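Local atomic coordinates of ABC transporter substrate binding protein (Ribose) (Agrobacterium vitis, PDB entry 5DKV), a protein that probably serves as the sugar-binding component of an ABC transporter, and holds alpha-D-tagatopyranose in this crystal. Residues D39-Y42 against I43-K47; S152-A156 against I157-G161; A242-S245 against G246-K249; P256-V259 against V260-K264. All coordinates share one frame; numbering follows the deposited sequence.

The four contacts are a worked example of how local turns start helices, end them or lead from helix to strand in one sugar-binding chain. Only contact 1 holds pocket residues: D39, F41 and Y42 touch the bound tagatose. Contact 4 comes next, its centre about 17 Å from that of contact 1 and its nearest atoms about 5 Å away, with the V259 side chain about 11 Å from the sugar. Contacts 2 and 3 lie farther out, with centres about 31 and 29 Å from contact 1. They pack against each other through K249, whose CG lies 3.8 Å from I157 CG2. Contact 3 is also close to contact 4, with about 15 Å between their centres.

Contact 1: D39-Y42 against I43-K47; sequences DAFY and ITMHK. With T6T (alpha-D-tagatopyranose), chain E.
The first turn of helix 40-56, closed by the bond from I43 N to D39 O, lines the tagatose pocket and illustrates how one helix start can serve both fold and ligand. D39 is the N-cap: its OD1 accepts from F41 N at 3.0 Å, on the anti side and 31° out of the carboxylate plane. Two sugar hydroxyls grip the same carboxylate, with T6T O1 donating to D39 OD1 at 2.8 Å and T6T O2 to D39 OD2 at 2.7 Å. Cap and ligand together therefore limit its rotation. Beyond it, T6T O4 lies over one face of the F41 ring, offset toward the rim. F41 CD2 in turn stands over the centre of a Y42 face, while Y42 CE1 lies at the edge of F41. The M45 methyl meets both rings obliquely, CE being 3.5 Å from F41 CE2 and 3.7 Å from Y42 CD1; a bend at chi3 (-62°) turns it back to them. On another side of the helix, A40 O is held twice by T44: T44 N approaches from one face of the carbonyl plane and T44 OG1, 2.8 Å from A40 O, from the opposite one. I279 covers M45 and F41, while D254, R178 and N228 are among the sugar's other partners. A capped helix N-terminus in a beta-alpha-beta unit, presenting a carboxylate and aromatic rings to a sugar, fits the binding cleft of the periplasmic binding protein family.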
loop_
_atom_site.group_PDB
_atom_site.type_symbol
_atom_site.label_atom_id
_atom_site.label_comp_id
_atom_site.label_asym_id
_atom_site.label_seq_id
_atom_site.Cartn_x
_atom_site.Cartn_y
_atom_site.Cartn_z
ATOM N N ASP A 39 4.662 -1.523 -9.881
ATOM C CA ASP A 39 3.575 -1.100 -9.024
ATOM C C ASP A 39 3.904 0.343 -8.697
ATOM O O ASP A 39 4.932 0.633 -8.102
ATOM C CB ASP A 39 3.502 -2.002 -7.771
ATOM C CG ASP A 39 2.415 -1.601 -6.771
ATOM O OD1 ASP A 39 1.964 -0.431 -6.753
ATOM O OD2 ASP A 39 2.016 -2.483 -5.967
ATOM N N ALA A 40 3.040 1.251 -9.128
ATOM C CA ALA A 40 3.295 2.678 -8.994
ATOM C C ALA A 40 3.504 3.096 -7.536
ATOM O O ALA A 40 4.233 4.044 -7.268
ATOM C CB ALA A 40 2.143 3.467 -9.614
ATOM N N PHE A 41 2.909 2.363 -6.606
ATOM C CA PHE A 41 3.113 2.652 -5.191
ATOM C C PHE A 41 4.582 2.469 -4.824
ATOM O O PHE A 41 5.216 3.349 -4.221
ATOM C CB PHE A 41 2.250 1.750 -4.321
ATOM C CG PHE A 41 2.499 1.884 -2.834
ATOM C CD1 PHE A 41 1.954 2.915 -2.122
ATOM C CD2 PHE A 41 3.236 0.928 -2.156
ATOM C CE1 PHE A 41 2.146 3.034 -0.764
ATOM C CE2 PHE A 41 3.450 1.034 -0.782
ATOM C CZ PHE A 41 2.914 2.095 -0.077
ATOM N N TYR A 42 5.141 1.328 -5.199
ATOM C CA TYR A 42 6.524 1.050 -4.833
ATOM C C TYR A 42 7.493 1.882 -5.674
ATOM O O TYR A 42 8.588 2.221 -5.229
ATOM C CB TYR A 42 6.821 -0.440 -4.957
ATOM C CG TYR A 42 6.070 -1.257 -3.916
ATOM C CD1 TYR A 42 6.331 -1.087 -2.540
ATOM C CD2 TYR A 42 5.096 -2.162 -4.272
ATOM C CE1 TYR A 42 5.636 -1.799 -1.588
ATOM C CE2 TYR A 42 4.385 -2.877 -3.300
ATOM C CZ TYR A 42 4.665 -2.691 -1.972
ATOM O OH TYR A 42 3.941 -3.435 -1.070
ATOM N N ILE A 43 7.103 2.192 -6.898
ATOM C CA ILE A 43 7.943 3.024 -7.755
ATOM C C ILE A 43 8.067 4.400 -7.143
ATOM O O ILE A 43 9.155 4.983 -7.127
ATOM C CB ILE A 43 7.369 3.066 -9.192
ATOM C CG1 ILE A 43 7.564 1.699 -9.831
ATOM C CG2 ILE A 43 8.014 4.162 -10.056
ATOM C CD1 ILE A 43 6.764 1.488 -11.110
ATOM N N THR A 44 6.960 4.923 -6.624
ATOM C CA THR A 44 6.958 6.240 -5.994
ATOM C C THR A 44 7.674 6.205 -4.640
ATOM O O THR A 44 8.393 7.140 -4.302
ATOM C CB THR A 44 5.519 6.754 -5.844
ATOM O OG1 THR A 44 4.905 6.724 -7.135
ATOM C CG2 THR A 44 5.493 8.155 -5.323
ATOM N N MET A 45 7.539 5.102 -3.898
ATOM C CA MET A 45 8.305 4.919 -2.659
ATOM C C MET A 45 9.802 4.954 -2.946
ATOM O O MET A 45 10.571 5.607 -2.263
ATOM C CB MET A 45 7.941 3.596 -1.982
ATOM C CG MET A 45 8.655 3.364 -0.665
ATOM S SD MET A 45 8.580 1.671 -0.090
ATOM C CE MET A 45 6.816 1.485 0.098
ATOM N N HIS A 46 10.199 4.283 -4.003
ATOM C CA HIS A 46 11.583 4.301 -4.428
ATOM C C HIS A 46 12.057 5.730 -4.763
ATOM O O HIS A 46 13.171 6.132 -4.420
ATOM C CB HIS A 46 11.727 3.365 -5.636
ATOM C CG HIS A 46 13.118 3.255 -6.156
ATOM N ND1 HIS A 46 13.392 2.738 -7.400
ATOM C CD2 HIS A 46 14.306 3.615 -5.622
ATOM C CE1 HIS A 46 14.701 2.763 -7.599
ATOM N NE2 HIS A 46 15.270 3.314 -6.546
ATOM N N LYS A 47 11.203 6.515 -5.416
ATOM C CA LYS A 47 11.554 7.894 -5.732
ATOM C C LYS A 47 11.874 8.687 -4.452
ATOM O O LYS A 47 12.885 9.401 -4.363
ATOM C CB LYS A 47 10.405 8.558 -6.515
ATOM C CG LYS A 47 10.638 9.964 -6.945
ATOM C CD LYS A 47 9.478 10.424 -7.825
ATOM C CE LYS A 47 9.677 11.864 -8.307
ATOM N NZ LYS A 47 8.650 12.259 -9.324
HETATM O O3 T6T E . -1.663 -0.580 -1.939
HETATM C C3 T6T E . -0.261 -0.688 -2.150
HETATM C C4 T6T E . 0.365 -1.222 -0.935
HETATM O O4 T6T E . 0.138 -0.282 0.179
HETATM C C5 T6T E . -0.169 -2.550 -0.620
HETATM O O5 T6T E . 0.514 -3.144 0.497
HETATM C C6 T6T E . 0.040 -3.530 -1.761
HETATM O O6 T6T E . -0.542 -2.980 -2.979
HETATM C C2 T6T E . 0.006 -1.675 -3.302
HETATM O O2 T6T E . 1.400 -1.735 -3.491
HETATM C C1 T6T E . -0.681 -1.353 -4.569
HETATM O O1 T6T E . -0.303 -0.111 -5.071
#

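Contact 2: S152-A156 against I157-G161; sequences SLALA and IGDKG
Two carbonyl groups of the last helical turn, those of A154 and L155, are met by neighbouring N-H groups in contrasting ways. D159 N reaches A154 O at 2.8 Å within the carbonyl plane, whereas G158 N stands above the plane of the L155 carbonyl, 69° out of it, at 3.2 Å from L155 O. The third flat group, the D159 carboxylate, turns OD1 toward the A154 methyl, 3.9 Å from CB; that oxygen is hydrogen-bonded to H189 ND1. I157 completes the turn: its backbone N donates to L153 O at 3.0 Å, and its side-chain CG1, wedged between the backbone N and the carbonyl carbon (chi1 68°), lies 3.3 Å from the same L153 O. This torsion leaves CG2 facing the L153 side chain, where a looser apolar touch to CD1 measures 4.3 Å. Thus L153 O is hedged by aliphatic carbons as well as bonded. I192 packs on A154, I157 and D159, and V163 on L153 and I157, so L153 and A154 are buried against the strands, I157 only partly, while G158 and D159 are exposed. G158 has a positive phi (70°), a conformation that favours glycine, and it swings the chain off the helix axis toward strand 161-167. The crossed pair of bonds, D159 to A154 and G158 to L155, with G158 as the C-prime residue, is the Schellman motif that ends helix 142-156.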
loop_
_atom_site.group_PDB
_atom_site.type_symbol
_atom_site.label_atom_id
_atom_site.label_comp_id
_atom_site.label_asym_id
_atom_site.label_seq_id
_atom_site.Cartn_x
_atom_site.Cartn_y
_atom_site.Cartn_z
ATOM N N SER A 152 -16.318 7.610 2.551
ATOM C CA SER A 152 -16.369 8.175 1.201
ATOM C C SER A 152 -17.401 7.447 0.336
ATOM O O SER A 152 -18.200 8.079 -0.352
ATOM C CB SER A 152 -14.994 8.119 0.533
ATOM O OG SER A 152 -14.031 8.861 1.276
ATOM N N LEU A 153 -17.373 6.120 0.368
ATOM C CA LEU A 153 -18.320 5.329 -0.411
ATOM C C LEU A 153 -19.724 5.512 0.115
ATOM O O LEU A 153 -20.667 5.585 -0.669
ATOM C CB LEU A 153 -17.935 3.842 -0.415
ATOM C CG LEU A 153 -18.732 2.937 -1.357
ATOM C CD1 LEU A 153 -18.574 3.382 -2.797
ATOM C CD2 LEU A 153 -18.305 1.482 -1.198
ATOM N N ALA A 154 -19.887 5.597 1.435
ATOM C CA ALA A 154 -21.222 5.791 1.983
ATOM C C ALA A 154 -21.793 7.109 1.480
ATOM O O ALA A 154 -22.986 7.219 1.192
ATOM C CB ALA A 154 -21.188 5.763 3.519
ATOM N N LEU A 155 -20.935 8.120 1.395
ATOM C CA LEU A 155 -21.361 9.427 0.883
ATOM C C LEU A 155 -21.793 9.309 -0.576
ATOM O O LEU A 155 -22.838 9.840 -0.993
ATOM C CB LEU A 155 -20.224 10.449 1.019
ATOM C CG LEU A 155 -20.499 11.872 0.554
ATOM C CD1 LEU A 155 -21.515 12.518 1.471
ATOM C CD2 LEU A 155 -19.193 12.664 0.538
ATOM N N ALA A 156 -20.991 8.596 -1.350
ATOM C CA ALA A 156 -21.213 8.485 -2.782
ATOM C C ALA A 156 -22.539 7.782 -3.100
ATOM O O ALA A 156 -23.205 8.149 -4.072
ATOM C CB ALA A 156 -20.061 7.750 -3.430
ATOM N N ILE A 157 -22.933 6.813 -2.270
ATOM C CA ILE A 157 -24.148 6.026 -2.522
ATOM C C ILE A 157 -25.350 6.540 -1.720
ATOM O O ILE A 157 -26.413 5.924 -1.720
ATOM C CB ILE A 157 -23.930 4.517 -2.227
ATOM C CG1 ILE A 157 -23.727 4.246 -0.727
ATOM C CG2 ILE A 157 -22.775 3.988 -3.086
ATOM C CD1 ILE A 157 -23.530 2.759 -0.391
ATOM N N GLY A 158 -25.197 7.685 -1.061
ATOM C CA GLY A 158 -26.317 8.281 -0.341
ATOM C C GLY A 158 -26.692 7.484 0.892
ATOM O O GLY A 158 -27.846 7.461 1.316
ATOM N N ASP A 159 -25.699 6.801 1.446
ATOM C CA ASP A 159 -25.808 6.140 2.735
ATOM C C ASP A 159 -26.791 4.972 2.756
ATOM O O ASP A 159 -27.284 4.587 3.805
ATOM C CB ASP A 159 -26.170 7.167 3.822
ATOM C CG ASP A 159 -25.597 6.793 5.185
ATOM O OD1 ASP A 159 -24.727 5.906 5.222
ATOM O OD2 ASP A 159 -26.006 7.374 6.213
ATOM N N LYS A 160 -27.010 4.358 1.600
ATOM C CA LYS A 160 -27.781 3.113 1.537
ATOM C C LYS A 160 -27.395 2.303 0.312
ATOM O O LYS A 160 -26.930 2.852 -0.696
ATOM C CB LYS A 160 -29.284 3.392 1.513
ATOM C CG LYS A 160 -29.711 4.264 0.357
ATOM C CD LYS A 160 -31.205 4.581 0.409
ATOM C CE LYS A 160 -31.638 5.370 -0.819
ATOM N NZ LYS A 160 -33.124 5.467 -0.947
ATOM N N GLY A 161 -27.598 0.993 0.408
ATOM C CA GLY A 161 -27.468 0.121 -0.741
ATOM C C GLY A 161 -26.374 -0.912 -0.583
ATOM O O GLY A 161 -25.647 -0.918 0.426
#

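Contact 3: A242-S245 against G246-K249; sequences AGQS and GTIK
Q244 O is the firm point of this short connection, since it accepts from both T247 N, at 2.9 Å, and I248 N, at 3.1 Å. The two donors do not share a geometry: I248 N lies in the carbonyl plane, while T247 N stands 40° out of it. S245 and G246 form the corner of a type II beta turn between Q244 and T247. The positive phi of G246 matters here, because a side chain at those backbone angles would run into S245 O. Beneath the turn is the tightly packed part, where I248 passes its CD1 under the stem of Q244, 3.7 Å from CB and 3.9 Å from CG. With its CG1 anti to the carbonyl carbon (chi1 -61°), the isoleucine chain is aimed at that aliphatic stem.

The other side is looser. The Q244 amide bends back at chi2 so that NE2 makes a weak bond of 3.3 Å to A242 O, on the chain just after helix 229-241. Across the turn its OE1 meets carbon atoms of T247, CG2 lying 3.8 Å away, and T247 itself is exposed to solvent. The far end is tied more firmly, for K249 NZ reaches back to G246 O at 2.7 Å.

V239 of helix 229-241 and Y215 of helix 204-217 both pack on Q244 and I248. K249 then joins strand 223-226 through its backbone, while its side chain rests on L153 of helix 142-156, so the turn carries the chain from helix to sheet.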
loop_
_atom_site.group_PDB
_atom_site.type_symbol
_atom_site.label_atom_id
_atom_site.label_comp_id
_atom_site.label_asym_id
_atom_site.label_seq_id
_atom_site.Cartn_x
_atom_site.Cartn_y
_atom_site.Cartn_z
ATOM N N ALA A 242 -19.174 -2.821 -18.065
ATOM C CA ALA A 242 -20.569 -3.172 -17.839
ATOM C C ALA A 242 -21.535 -2.070 -18.255
ATOM O O ALA A 242 -22.748 -2.251 -18.179
ATOM C CB ALA A 242 -20.788 -3.504 -16.381
ATOM N N GLY A 243 -21.005 -0.916 -18.643
ATOM C CA GLY A 243 -21.842 0.234 -18.961
ATOM C C GLY A 243 -22.405 1.014 -17.778
ATOM O O GLY A 243 -23.360 1.781 -17.940
ATOM N N GLN A 244 -21.820 0.842 -16.598
ATOM C CA GLN A 244 -22.403 1.411 -15.394
ATOM C C GLN A 244 -21.600 2.560 -14.785
ATOM O O GLN A 244 -21.779 2.882 -13.611
ATOM C CB GLN A 244 -22.598 0.317 -14.357
ATOM C CG GLN A 244 -23.511 -0.804 -14.844
ATOM C CD GLN A 244 -24.847 -0.302 -15.373
ATOM O OE1 GLN A 244 -25.526 0.473 -14.718
ATOM N NE2 GLN A 244 -25.214 -0.735 -16.584
ATOM N N SER A 245 -20.762 3.200 -15.584
ATOM C CA SER A 245 -19.960 4.301 -15.075
ATOM C C SER A 245 -20.859 5.371 -14.487
ATOM O O SER A 245 -21.832 5.796 -15.128
ATOM C CB SER A 245 -19.087 4.893 -16.167
ATOM O OG SER A 245 -18.355 5.988 -15.644
ATOM N N GLY A 246 -20.557 5.775 -13.258
ATOM C CA GLY A 246 -21.332 6.780 -12.551
ATOM C C GLY A 246 -22.556 6.253 -11.810
ATOM O O GLY A 246 -23.121 6.933 -10.955
ATOM N N THR A 247 -22.990 5.055 -12.162
ATOM C CA THR A 247 -24.126 4.411 -11.499
ATOM C C THR A 247 -23.662 3.521 -10.349
ATOM O O THR A 247 -24.175 3.608 -9.233
ATOM C CB THR A 247 -24.932 3.593 -12.498
ATOM O OG1 THR A 247 -25.395 4.474 -13.529
ATOM C CG2 THR A 247 -26.125 2.920 -11.818
ATOM N N ILE A 248 -22.705 2.649 -10.630
ATOM C CA ILE A 248 -22.033 1.902 -9.573
ATOM C C ILE A 248 -20.875 2.769 -9.121
ATOM O O ILE A 248 -19.965 3.006 -9.895
ATOM C CB ILE A 248 -21.526 0.533 -10.036
ATOM C CG1 ILE A 248 -22.678 -0.369 -10.510
ATOM C CG2 ILE A 248 -20.774 -0.162 -8.922
ATOM C CD1 ILE A 248 -22.195 -1.652 -11.234
ATOM N N LYS A 249 -20.908 3.214 -7.863
ATOM C CA LYS A 249 -19.930 4.182 -7.375
ATOM C C LYS A 249 -18.667 3.414 -7.039
ATOM O O LYS A 249 -18.727 2.287 -6.538
ATOM C CB LYS A 249 -20.443 4.934 -6.145
ATOM C CG LYS A 249 -21.778 5.667 -6.354
ATOM C CD LYS A 249 -21.704 6.676 -7.482
ATOM C CE LYS A 249 -23.003 7.512 -7.574
ATOM N NZ LYS A 249 -22.953 8.486 -8.700
#

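Contact 4: P256-V259 against V260-K264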
loop_
_atom_site.group_PDB
_atom_site.type_symbol
_atom_site.label_atom_id
_atom_site.label_comp_id
_atom_site.label_asym_id
_atom_site.label_seq_id
_atom_site.Cartn_x
_atom_site.Cartn_y
_atom_site.Cartn_z
ATOM N N PRO A 256 -2.853 5.812 -9.059
ATOM C CA PRO A 256 -2.098 5.778 -10.310
ATOM C C PRO A 256 -2.555 6.898 -11.243
ATOM O O PRO A 256 -3.617 7.488 -11.029
ATOM C CB PRO A 256 -2.428 4.405 -10.890
ATOM C CG PRO A 256 -3.727 4.046 -10.309
ATOM C CD PRO A 256 -3.787 4.677 -8.941
ATOM N N GLY A 257 -1.775 7.160 -12.277
ATOM C CA GLY A 257 -2.068 8.233 -13.209
ATOM C C GLY A 257 -3.465 8.194 -13.789
ATOM O O GLY A 257 -4.038 9.238 -14.093
ATOM N N SER A 258 -4.002 6.989 -13.957
ATOM C CA SER A 258 -5.335 6.808 -14.516
ATOM C C SER A 258 -6.443 7.485 -13.693
ATOM O O SER A 258 -7.546 7.674 -14.205
ATOM C CB SER A 258 -5.646 5.320 -14.641
ATOM O OG SER A 258 -5.386 4.668 -13.414
ATOM N N VAL A 259 -6.182 7.856 -12.440
ATOM C CA VAL A 259 -7.270 8.434 -11.644
ATOM C C VAL A 259 -7.697 9.796 -12.191
ATOM O O VAL A 259 -8.809 10.231 -11.945
ATOM C CB VAL A 259 -6.923 8.604 -10.128
ATOM C CG1 VAL A 259 -6.612 7.262 -9.486
ATOM C CG2 VAL A 259 -5.804 9.647 -9.902
ATOM N N VAL A 260 -6.816 10.490 -12.902
ATOM C CA VAL A 260 -7.196 11.769 -13.480
ATOM C C VAL A 260 -8.356 11.605 -14.465
ATOM O O VAL A 260 -9.404 12.219 -14.275
ATOM C CB VAL A 260 -6.031 12.467 -14.171
ATOM C CG1 VAL A 260 -6.478 13.832 -14.712
ATOM C CG2 VAL A 260 -4.878 12.647 -13.198
ATOM N N ASP A 261 -8.193 10.771 -15.496
ATOM C CA ASP A 261 -9.286 10.526 -16.431
ATOM C C ASP A 261 -10.472 9.860 -15.742
ATOM O O ASP A 261 -11.608 10.201 -16.036
ATOM C CB ASP A 261 -8.825 9.655 -17.600
ATOM C CG ASP A 261 -7.855 10.373 -18.520
ATOM O OD1 ASP A 261 -7.604 11.578 -18.304
ATOM O OD2 ASP A 261 -7.353 9.736 -19.469
ATOM N N ASN A 262 -10.228 8.947 -14.798
ATOM C CA ASN A 262 -11.359 8.197 -14.230
ATOM C C ASN A 262 -12.181 9.054 -13.254
ATOM O O ASN A 262 -13.392 8.894 -13.162
ATOM C CB ASN A 262 -10.868 6.908 -13.570
ATOM C CG ASN A 262 -10.434 5.864 -14.590
ATOM O OD1 ASN A 262 -10.820 5.939 -15.764
ATOM N ND2 ASN A 262 -9.636 4.887 -14.152
ATOM N N LEU A 263 -11.545 9.989 -12.552
ATOM C CA LEU A 263 -12.314 10.961 -11.784
ATOM C C LEU A 263 -13.093 11.898 -12.701
ATOM O O LEU A 263 -14.262 12.182 -12.459
ATOM C CB LEU A 263 -11.400 11.771 -10.864
ATOM C CG LEU A 263 -10.869 11.009 -9.653
ATOM C CD1 LEU A 263 -9.681 11.768 -9.047
ATOM C CD2 LEU A 263 -11.971 10.785 -8.622
ATOM N N LYS A 264 -12.433 12.386 -13.749
ATOM C CA LYS A 264 -13.061 13.348 -14.664
ATOM C C LYS A 264 -14.322 12.798 -15.310
ATOM O O LYS A 264 -15.323 13.506 -15.445
ATOM C CB LYS A 264 -12.068 13.769 -15.758
ATOM C CG LYS A 264 -11.511 15.174 -15.606
ATOM C CD LYS A 264 -10.002 15.197 -15.294
ATOM C CE LYS A 264 -9.692 15.236 -13.799
ATOM N NZ LYS A 264 -10.485 16.343 -13.149
HETATM O O HOH W 1 -5.609 9.665 -16.499
HETATM O O HOH W 2 -7.897 4.914 -11.824
#
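N262 folds back over S258: with CG beside its own backbone N and anti to the carbonyl carbon (chi1 -72°), the flat amide lies over S258 O, which is 3.4 Å from N262 CG. The bond to that oxygen comes from N262 N instead, at 3.0 Å, and the side-chain amide looks to a water. ND2 donates to water 2 at 2.9 Å. The same water lies 3.0 Å from S258 OG, a hydroxyl tucked between the backbone N and the carbonyl carbon of its residue (chi1 51°). Serine and asparagine are thereby bridged through the water. P256 to V259 form a type I beta turn that leads into helix 259-264. On the buried side, L263 behaves differently: its CB and CG press on V259 O, each at 3.2 Å, while L263 N donates to that oxygen. V260 places CG2 beside its own N, close to G257 O. That oxygen is shared by V260 N, which bonds from above its carbonyl plane, and by water 1, which donates to it at 2.9 Å. Water 1 also accepts from D261 N, so that it bridges G257 O and D261 N. Outside the contact, L233 of helix 229-241 packs on S258 and I268 on L263. The chemistry implies a helix start with two characters: aliphatic groups shield V259 O on the inner side, whereas two waters complete the polar outer side, leaving helix 259-264 hydrated where it begins.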